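Local coordinates for tube-forming protein in Mycobacterial Envelpe, TiME (Mycolicibacterium smegmatis, PDB 7CU9), which probably helps to form a tube across the mycobacterial outer envelope, through which proteins may be secreted, at residues Y10-K15 / V82-G87; P35-S40 / I52-V57; A78-K83 / V167-N172; V161-K166 / G182-T187. One frame throughout, in Å; residues are numbered along the deposited sequence. Where two conformers were deposited one is given.

Contact 1: Y10-K15 / V82-G87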
# COMPACT_ATOMS: atom_id res chain seq x y z
N TYR B 10 13.66 1.92 -21.34
CA TYR B 10 13.99 1.52 -19.95
C TYR B 10 13.47 2.52 -18.90
O TYR B 10 13.85 2.36 -17.73
CB TYR B 10 15.49 1.26 -19.81
CG TYR B 10 16.40 2.37 -20.28
CD1 TYR B 10 16.83 2.44 -21.59
CD2 TYR B 10 16.85 3.34 -19.40
CE1 TYR B 10 17.67 3.45 -22.03
CE2 TYR B 10 17.70 4.35 -19.81
CZ TYR B 10 18.11 4.41 -21.13
OH TYR B 10 18.94 5.41 -21.55
N ALA B 11 12.59 3.46 -19.27
CA ALA B 11 11.98 4.41 -18.31
C ALA B 11 10.70 3.82 -17.69
O ALA B 11 10.23 4.36 -16.68
CB ALA B 11 11.70 5.73 -18.99
N VAL B 12 10.14 2.77 -18.29
CA VAL B 12 8.89 2.12 -17.79
C VAL B 12 9.29 0.97 -16.86
O VAL B 12 9.94 0.02 -17.34
CB VAL B 12 8.01 1.63 -18.95
CG1 VAL B 12 6.75 0.94 -18.45
CG2 VAL B 12 7.66 2.76 -19.90
N MET B 13 8.94 1.08 -15.58
CA MET B 13 9.32 0.08 -14.55
C MET B 13 8.53 -1.21 -14.80
O MET B 13 7.32 -1.17 -14.98
CB MET B 13 9.03 0.60 -13.14
CG MET B 13 9.84 1.82 -12.75
SD MET B 13 11.63 1.54 -12.81
CE MET B 13 12.04 2.28 -14.39
N PRO B 14 9.21 -2.37 -14.84
CA PRO B 14 8.53 -3.65 -15.01
C PRO B 14 7.79 -4.07 -13.73
O PRO B 14 8.02 -3.47 -12.70
CB PRO B 14 9.68 -4.61 -15.36
CG PRO B 14 10.85 -4.03 -14.62
CD PRO B 14 10.67 -2.53 -14.71
N LYS B 15 6.92 -5.08 -13.84
CA LYS B 15 6.01 -5.49 -12.73
C LYS B 15 6.82 -5.80 -11.46
O LYS B 15 6.33 -5.45 -10.37
CB LYS B 15 5.12 -6.66 -13.15
CG LYS B 15 5.83 -7.92 -13.63
CD LYS B 15 4.85 -9.02 -13.98
CE LYS B 15 5.51 -10.29 -14.44
NZ LYS B 15 4.52 -11.21 -15.05
N VAL B 82 -1.37 -0.25 -11.46
CA VAL B 82 -0.32 0.78 -11.64
C VAL B 82 -0.15 1.00 -13.14
O VAL B 82 0.01 0.02 -13.88
CB VAL B 82 1.00 0.36 -10.98
CG1 VAL B 82 2.10 1.38 -11.23
CG2 VAL B 82 0.81 0.13 -9.49
N LYS B 83 -0.18 2.26 -13.57
CA LYS B 83 -0.00 2.60 -14.99
C LYS B 83 1.12 3.63 -15.11
O LYS B 83 1.28 4.48 -14.21
CB LYS B 83 -1.32 3.07 -15.59
CG LYS B 83 -1.35 3.16 -17.11
CD LYS B 83 -2.75 3.39 -17.62
CE LYS B 83 -2.84 3.51 -19.12
NZ LYS B 83 -4.25 3.53 -19.56
N GLN B 84 1.87 3.53 -16.19
CA GLN B 84 2.99 4.45 -16.52
C GLN B 84 2.88 4.85 -17.99
O GLN B 84 2.50 3.99 -18.82
CB GLN B 84 4.32 3.74 -16.31
CG GLN B 84 4.58 3.34 -14.87
CD GLN B 84 5.79 2.45 -14.83
OE1 GLN B 84 6.92 2.89 -14.98
NE2 GLN B 84 5.54 1.16 -14.67
N ALA B 85 3.23 6.09 -18.31
CA ALA B 85 3.34 6.57 -19.70
C ALA B 85 4.53 7.53 -19.77
O ALA B 85 4.64 8.39 -18.90
CB ALA B 85 2.06 7.23 -20.15
N VAL B 86 5.39 7.35 -20.76
CA VAL B 86 6.58 8.21 -20.96
C VAL B 86 6.61 8.62 -22.43
O VAL B 86 6.63 7.74 -23.30
CB VAL B 86 7.89 7.51 -20.55
CG1 VAL B 86 9.08 8.42 -20.75
CG2 VAL B 86 7.83 7.00 -19.12
N GLY B 87 6.63 9.93 -22.67
CA GLY B 87 6.77 10.51 -24.01
C GLY B 87 8.03 11.35 -24.09
O GLY B 87 8.22 12.23 -23.24
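The primary amide of Q84 lies against the backbone of M13 and bonds to it twice. OE1 of Q84 takes the N-H of M13 at 2.8 Å, and NE2 of Q84 gives a hydrogen to O of M13 at 2.9 Å, so one side-chain amide answers both polar groups of one residue. Each bond runs in the carbonyl plane onto a lone pair, and O of M13 lies only 9° out of the Q84 amide plane; this pairing fixes the rotation of the amide. With chi2 of Q84 extended (170°), CD stands well off the strand. The side chains of M13 and Q84 cross at about a right angle, CB of M13 lying 3.6 Å from OE1 of Q84, while CG1 of V12 comes to 4.0 Å from NE2 of Q84. Two residues along, both methyls of V86 face CB of A11, CG2 of V86 at 4.1 Å, and CG2 of V12 packs on the same V86 methyl. The buried contact thus lays the link between helices 8-11 and 15-22 over strand 77-89, with V18 touching Q84, M184 of helix 174-185 touching Q84 and V86, and V12 touching A69 of strand 63-72.

Contact 2: P35-S40 / I52-V57; sequences PFQAFS and IGLPEV
With chi1 of L54 at -58°, CG stands anti to the carbonyl carbon; chi2 (176°) sets CD1 anti to CA, and the other branch, CD2, is the one that meets segment 35-40. The side chains of L54 and F39 cross at about a right angle, the F39 ring bringing CE2 to 3.9 Å from CD2 of L54 with CZ close behind, and the same methyl lies near O of F36 and OE1 of Q37. P55 packs its ring on the backbone next door: its CD is 3.3 Å from C of F36, and its CG approaches N and CA of F36. P35 sets CB against N of P55 at 3.6 Å. One direct hydrogen bond joins the segments, N of F36 to O of G53 at 3.1 Å, nearly along the C=O axis. Waters add two bridges. One donates to O of F36 and O of I52 while sitting over the centre of one face of the F36 ring; the other donates to OE1 of Q37 and accepts from N of E56. NE2 of Q37 bonds to O of F39 and to OD1 of N47, and it lies over one face of the F39 ring, toward the rim. In this PknH-like domain of antiparallel sheet and helices, the loop before strand 39-41, outermost within this chain, thus packs on the first turn of helix 55-58, with L54 as N-cap and P55 as first residue.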
# COMPACT_ATOMS: atom_id res chain seq x y z
N PRO B 35 0.07 5.94 -27.46
CA PRO B 35 -0.99 6.47 -26.62
C PRO B 35 -2.34 5.85 -27.02
O PRO B 35 -2.52 5.53 -28.19
CB PRO B 35 -0.99 7.98 -26.91
CG PRO B 35 0.38 8.26 -27.48
CD PRO B 35 0.79 6.99 -28.20
N PHE B 36 -3.24 5.69 -26.06
CA PHE B 36 -4.59 5.15 -26.32
C PHE B 36 -5.57 5.72 -25.30
O PHE B 36 -5.17 6.06 -24.18
CB PHE B 36 -4.58 3.62 -26.32
CG PHE B 36 -4.38 2.98 -24.96
CD1 PHE B 36 -3.11 2.78 -24.45
CD2 PHE B 36 -5.47 2.56 -24.21
CE1 PHE B 36 -2.94 2.18 -23.21
CE2 PHE B 36 -5.29 1.96 -22.98
CZ PHE B 36 -4.02 1.77 -22.48
N GLN B 37 -6.83 5.82 -25.72
CA GLN B 37 -7.94 6.20 -24.82
C GLN B 37 -9.04 5.14 -24.96
O GLN B 37 -9.62 5.05 -26.05
CB GLN B 37 -8.45 7.60 -25.14
CG GLN B 37 -9.64 7.98 -24.27
CD GLN B 37 -9.91 9.46 -24.16
OE1 GLN B 37 -9.02 10.29 -24.30
NE2 GLN B 37 -11.16 9.79 -23.88
N ALA B 38 -9.28 4.38 -23.89
CA ALA B 38 -10.18 3.21 -23.86
C ALA B 38 -11.46 3.55 -23.08
O ALA B 38 -12.02 2.65 -22.43
CB ALA B 38 -9.46 2.03 -23.28
N PHE B 39 -11.91 4.81 -23.16
CA PHE B 39 -13.10 5.30 -22.43
C PHE B 39 -13.60 6.62 -23.03
O PHE B 39 -12.86 7.29 -23.77
CB PHE B 39 -12.75 5.54 -20.96
CG PHE B 39 -11.81 6.70 -20.76
CD1 PHE B 39 -12.29 7.98 -20.58
CD2 PHE B 39 -10.43 6.50 -20.77
CE1 PHE B 39 -11.42 9.06 -20.43
CE2 PHE B 39 -9.57 7.58 -20.62
CZ PHE B 39 -10.06 8.85 -20.45
N SER B 40 -14.84 6.98 -22.68
CA SER B 40 -15.37 8.36 -22.76
C SER B 40 -15.82 8.78 -21.36
O SER B 40 -16.12 7.90 -20.54
CB SER B 40 -16.48 8.48 -23.76
OG SER B 40 -17.60 7.71 -23.35
N ILE B 52 -4.19 8.23 -17.92
CA ILE B 52 -2.88 8.73 -18.41
C ILE B 52 -2.53 8.04 -19.74
O ILE B 52 -3.20 7.06 -20.11
CB ILE B 52 -1.80 8.53 -17.34
CG1 ILE B 52 -1.58 7.05 -17.00
CG2 ILE B 52 -2.14 9.34 -16.09
CD1 ILE B 52 -0.33 6.80 -16.20
N GLY B 53 -1.51 8.55 -20.43
CA GLY B 53 -1.06 8.03 -21.73
C GLY B 53 -2.06 8.28 -22.84
O GLY B 53 -2.16 7.43 -23.74
N LEU B 54 -2.75 9.42 -22.82
CA LEU B 54 -3.87 9.70 -23.77
C LEU B 54 -3.35 10.26 -25.09
O LEU B 54 -2.43 11.08 -25.12
CB LEU B 54 -4.85 10.69 -23.13
CG LEU B 54 -5.45 10.24 -21.80
CD1 LEU B 54 -6.33 11.34 -21.24
CD2 LEU B 54 -6.22 8.94 -21.95
N PRO B 55 -3.97 9.88 -26.22
CA PRO B 55 -3.60 10.43 -27.52
C PRO B 55 -3.66 11.97 -27.61
O PRO B 55 -2.76 12.55 -28.18
CB PRO B 55 -4.64 9.80 -28.47
CG PRO B 55 -5.00 8.50 -27.80
CD PRO B 55 -5.00 8.84 -26.32
N GLU B 56 -4.68 12.61 -27.03
CA GLU B 56 -4.83 14.08 -27.21
C GLU B 56 -3.70 14.79 -26.47
O GLU B 56 -3.35 15.91 -26.85
CB GLU B 56 -6.24 14.55 -26.83
CG GLU B 56 -6.48 14.75 -25.35
CD GLU B 56 -7.78 15.50 -25.11
OE1 GLU B 56 -8.84 14.93 -25.44
OE2 GLU B 56 -7.73 16.66 -24.66
N VAL B 57 -3.14 14.15 -25.45
CA VAL B 57 -1.99 14.70 -24.68
C VAL B 57 -0.69 14.45 -25.46
O VAL B 57 0.02 15.43 -25.71
CB VAL B 57 -1.93 14.11 -23.26
CG1 VAL B 57 -0.64 14.47 -22.55
CG2 VAL B 57 -3.15 14.56 -22.45
O HOH W 1 -4.51 5.23 -21.69
O HOH W 2 -7.27 11.31 -26.19

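Contact 3: A78-K83 / V167-N172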
# COMPACT_ATOMS: atom_id res chain seq x y z
N ALA B 78 -7.39 -6.41 -10.01
CA ALA B 78 -6.83 -5.04 -10.04
C ALA B 78 -6.78 -4.45 -8.62
O ALA B 78 -6.80 -3.21 -8.50
CB ALA B 78 -7.65 -4.18 -10.97
N THR B 79 -6.68 -5.29 -7.58
CA THR B 79 -6.62 -4.81 -6.17
C THR B 79 -5.58 -3.68 -6.09
O THR B 79 -5.89 -2.61 -5.52
CB THR B 79 -6.30 -5.96 -5.21
OG1 THR B 79 -7.40 -6.88 -5.23
CG2 THR B 79 -6.08 -5.48 -3.79
N HIS B 80 -4.38 -3.93 -6.62
CA HIS B 80 -3.39 -2.89 -6.97
C HIS B 80 -3.37 -2.80 -8.50
O HIS B 80 -3.26 -3.86 -9.15
CB HIS B 80 -2.01 -3.18 -6.36
CG HIS B 80 -1.96 -3.07 -4.87
ND1 HIS B 80 -1.60 -1.91 -4.22
CD2 HIS B 80 -2.20 -3.98 -3.90
CE1 HIS B 80 -1.63 -2.11 -2.92
NE2 HIS B 80 -2.00 -3.38 -2.70
N LEU B 81 -3.53 -1.59 -9.05
CA LEU B 81 -3.32 -1.32 -10.49
C LEU B 81 -2.38 -0.12 -10.60
O LEU B 81 -2.58 0.88 -9.89
CB LEU B 81 -4.65 -1.05 -11.21
CG LEU B 81 -4.52 -0.79 -12.71
CD1 LEU B 81 -5.73 -1.30 -13.47
CD2 LEU B 81 -4.30 0.68 -13.01
N VAL B 82 -1.37 -0.25 -11.46
CA VAL B 82 -0.32 0.78 -11.64
C VAL B 82 -0.15 1.00 -13.14
O VAL B 82 0.01 0.02 -13.88
CB VAL B 82 1.00 0.36 -10.98
CG1 VAL B 82 2.10 1.38 -11.23
CG2 VAL B 82 0.81 0.13 -9.49
N LYS B 83 -0.18 2.26 -13.57
CA LYS B 83 -0.00 2.60 -14.99
C LYS B 83 1.12 3.63 -15.11
O LYS B 83 1.28 4.48 -14.21
CB LYS B 83 -1.32 3.07 -15.59
CG LYS B 83 -1.35 3.16 -17.11
CD LYS B 83 -2.75 3.39 -17.62
CE LYS B 83 -2.84 3.51 -19.12
NZ LYS B 83 -4.25 3.53 -19.56
N VAL B 167 -1.26 5.19 -9.48
CA VAL B 167 -1.34 4.04 -8.53
C VAL B 167 -2.76 4.01 -7.97
O VAL B 167 -3.17 5.00 -7.35
CB VAL B 167 -0.28 4.13 -7.43
CG1 VAL B 167 -0.49 3.05 -6.38
CG2 VAL B 167 1.13 4.06 -8.00
N CYS B 168 -3.47 2.90 -8.23
CA CYS B 168 -4.88 2.68 -7.82
C CYS B 168 -4.90 1.60 -6.74
O CYS B 168 -4.24 0.56 -6.91
CB CYS B 168 -5.74 2.23 -8.99
SG CYS B 168 -5.84 3.43 -10.35
N GLN B 169 -5.63 1.86 -5.66
CA GLN B 169 -5.70 0.95 -4.49
C GLN B 169 -6.66 1.56 -3.47
O GLN B 169 -6.99 2.74 -3.58
CB GLN B 169 -4.32 0.76 -3.85
CG GLN B 169 -3.57 2.07 -3.60
CD GLN B 169 -2.32 1.85 -2.78
OE1 GLN B 169 -1.27 1.48 -3.29
NE2 GLN B 169 -2.43 2.09 -1.48
N SER B 170 -7.06 0.76 -2.49
CA SER B 170 -7.63 1.32 -1.24
C SER B 170 -6.52 2.10 -0.51
O SER B 170 -5.36 2.10 -0.99
CB SER B 170 -8.24 0.24 -0.41
OG SER B 170 -7.28 -0.73 -0.05
N GLY B 171 -6.86 2.77 0.58
CA GLY B 171 -5.88 3.60 1.31
C GLY B 171 -5.30 4.67 0.40
O GLY B 171 -6.07 5.32 -0.32
N ASN B 172 -3.98 4.84 0.43
CA ASN B 172 -3.30 6.02 -0.18
C ASN B 172 -2.16 5.56 -1.09
O ASN B 172 -1.08 5.24 -0.57
CB ASN B 172 -2.79 6.96 0.91
CG ASN B 172 -2.41 8.33 0.39
OD1 ASN B 172 -1.89 8.46 -0.72
ND2 ASN B 172 -2.66 9.35 1.19
O HOH W 3 -6.26 -2.01 -2.90
O HOH W 4 -1.32 0.14 -5.66
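Q169 reaches toward H80 beside the last rungs of an antiparallel strand pair. From its CB, 3.8 Å from ND1 of H80, the chain leaves with CG between backbone N and carbonyl carbon (chi1 49°), then runs extended to CD, which lies 4.0 Å from CE1 of H80. At the tip, OE1 sits at the edge of the imidazole, in its plane, 3.5 Å from ND1 of H80, with ring and amide planes 89° apart. Water 4 fills the same edge: it donates to OE1 of Q169 and, more distantly, to O of C168, and lies 2.5 Å from ND1 of H80. The other branch, NE2 of Q169, bonds to O of S170 and to O of A64 in the second subunit. Next along the strands, L81 and C168 form a hydrogen-bonded pair: N of L81 bonds to O of C168 at 3.1 Å, and N of C168 to O of L81 at 2.8 Å. Their CB atoms share one face of the sheet, where CD2 of L81 nears SG of C168, the sulfur disulfide-bonded to C151. V82 and V167, a non-hydrogen-bonded pair, meet on the other face through their CG2 methyls at 4.2 Å. A second water takes N of S170 and donates to O of T79, where the chain turns its corner. Strands 77-89 and 161-169 thus lie side by side between strands 63-72 and 150-158, while V18 of helix 15-22 and L180 of helix 174-185 pack on V82.

Contact 4: V161-K166 / G182-T187; sequences VLLQAK and GAMQNT
M184 carries the contact where helix 174-185 packs on strand 161-169, a helix-on-sheet contact within the PknH-like domain, whose antiparallel sheet carries this helix on one face. The apolar contacts centre on its thioether. The chain runs extended through chi2 (163°) and bends at chi3 (74°), and the sulfur and methyl meet different residues: SD of M184 lies 4.0 Å from CB of A165, while CE of M184 approaches CB of L163 at 4.2 Å. L163 and A165 both direct their CB toward the helix, as alternate residues of a strand do. L163 also sets CD2 4.3 Å from CB of Q185. Against the polar backbone, CE of M184 comes to 3.6 Å from O of Q164; the side chain of Q164 itself leaves by the opposite face, to T155 and to N of G53. Among the polar side chains, Q185 carries its OE1 to NE of R158. The two segments meet without a hydrogen bond between them; within segment 182-187, O of M184 accepts both from N of T187 and, in its carbonyl plane, from OG1 of T187 at 2.7 Å.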
# COMPACT_ATOMS: atom_id res chain seq x y z
N VAL B 161 10.73 15.60 -21.84
CA VAL B 161 9.96 14.38 -21.49
C VAL B 161 8.70 14.78 -20.73
O VAL B 161 8.78 15.62 -19.83
CB VAL B 161 10.83 13.40 -20.68
CG1 VAL B 161 10.01 12.20 -20.20
CG2 VAL B 161 12.04 12.95 -21.48
N LEU B 162 7.58 14.17 -21.10
CA LEU B 162 6.36 14.17 -20.25
C LEU B 162 6.19 12.75 -19.72
O LEU B 162 6.09 11.80 -20.54
CB LEU B 162 5.14 14.63 -21.04
CG LEU B 162 3.87 14.79 -20.19
CD1 LEU B 162 4.03 15.93 -19.19
CD2 LEU B 162 2.65 15.02 -21.06
N LEU B 163 6.17 12.59 -18.40
CA LEU B 163 5.88 11.27 -17.81
C LEU B 163 4.63 11.36 -16.94
O LEU B 163 4.33 12.44 -16.38
CB LEU B 163 7.11 10.74 -17.08
CG LEU B 163 7.51 11.45 -15.79
CD1 LEU B 163 6.77 10.86 -14.60
CD2 LEU B 163 9.01 11.36 -15.55
N GLN B 164 3.91 10.26 -16.88
CA GLN B 164 2.70 10.14 -16.05
C GLN B 164 2.76 8.80 -15.33
O GLN B 164 3.24 7.82 -15.92
CB GLN B 164 1.44 10.26 -16.90
CG GLN B 164 1.28 11.62 -17.57
CD GLN B 164 -0.07 11.70 -18.24
OE1 GLN B 164 -0.35 10.96 -19.18
NE2 GLN B 164 -0.93 12.56 -17.72
N ALA B 165 2.30 8.78 -14.10
CA ALA B 165 2.14 7.53 -13.33
C ALA B 165 0.85 7.61 -12.54
O ALA B 165 0.42 8.72 -12.16
CB ALA B 165 3.33 7.31 -12.44
N LYS B 166 0.24 6.45 -12.33
CA LYS B 166 -1.05 6.30 -11.64
C LYS B 166 -0.95 5.05 -10.76
O LYS B 166 -0.55 4.00 -11.29
CB LYS B 166 -2.17 6.19 -12.68
CG LYS B 166 -3.56 5.89 -12.15
CD LYS B 166 -4.57 5.68 -13.25
CE LYS B 166 -4.50 4.29 -13.85
NZ LYS B 166 -5.52 4.09 -14.90
N GLY B 182 9.67 9.06 -9.42
CA GLY B 182 11.10 9.25 -9.14
C GLY B 182 11.95 8.22 -9.87
O GLY B 182 12.95 8.59 -10.51
N ALA B 183 11.56 6.94 -9.79
CA ALA B 183 12.28 5.82 -10.42
C ALA B 183 12.30 6.00 -11.94
O ALA B 183 13.34 5.76 -12.57
CB ALA B 183 11.65 4.50 -10.03
N MET B 184 11.18 6.43 -12.51
CA MET B 184 11.06 6.68 -13.98
C MET B 184 12.02 7.81 -14.36
O MET B 184 12.79 7.66 -15.33
CB MET B 184 9.62 7.04 -14.35
CG MET B 184 8.64 5.91 -14.09
SD MET B 184 6.93 6.46 -14.05
CE MET B 184 6.66 6.72 -15.80
N GLN B 185 12.00 8.91 -13.60
CA GLN B 185 12.84 10.09 -13.91
C GLN B 185 14.32 9.71 -13.81
O GLN B 185 15.12 10.24 -14.61
CB GLN B 185 12.51 11.26 -12.99
CG GLN B 185 13.39 12.47 -13.28
CD GLN B 185 12.95 13.73 -12.57
OE1 GLN B 185 11.81 13.85 -12.12
NE2 GLN B 185 13.85 14.70 -12.50
N ASN B 186 14.67 8.81 -12.89
CA ASN B 186 16.09 8.42 -12.64
C ASN B 186 16.70 7.74 -13.87
O ASN B 186 17.94 7.67 -13.92
CB ASN B 186 16.22 7.54 -11.39
CG ASN B 186 16.02 8.31 -10.10
OD1 ASN B 186 16.11 9.53 -10.07
ND2 ASN B 186 15.77 7.59 -9.01
N THR B 187 15.89 7.27 -14.83
CA THR B 187 16.37 6.56 -16.05
C THR B 187 16.57 7.52 -17.24
O THR B 187 17.04 7.05 -18.28
CB THR B 187 15.38 5.48 -16.50
OG1 THR B 187 14.24 6.13 -17.07
CG2 THR B 187 14.96 4.55 -15.38

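How the contacts relate
From the N terminus, the chain leaves helix 8-11 and returns at strand 77-89, where contact 1 closes a loop of 66 residues. Contact 2 closes within that span, bringing 52-57 back onto 35-40 after 11 residues. Contact 3 opens on the same strand where contact 1 closes, sharing V82 and K83 with it, and this long loop closes on strand 161-169. Contact 4 begins on that strand before contact 3 has closed, so the two cross. Contacts 1 and 4 lie on one side of the sheet with the terminal helices, joined by backbone bonds between A85 and Q164; contact 2 lies across the sheet, reached through I52, G53 and K83.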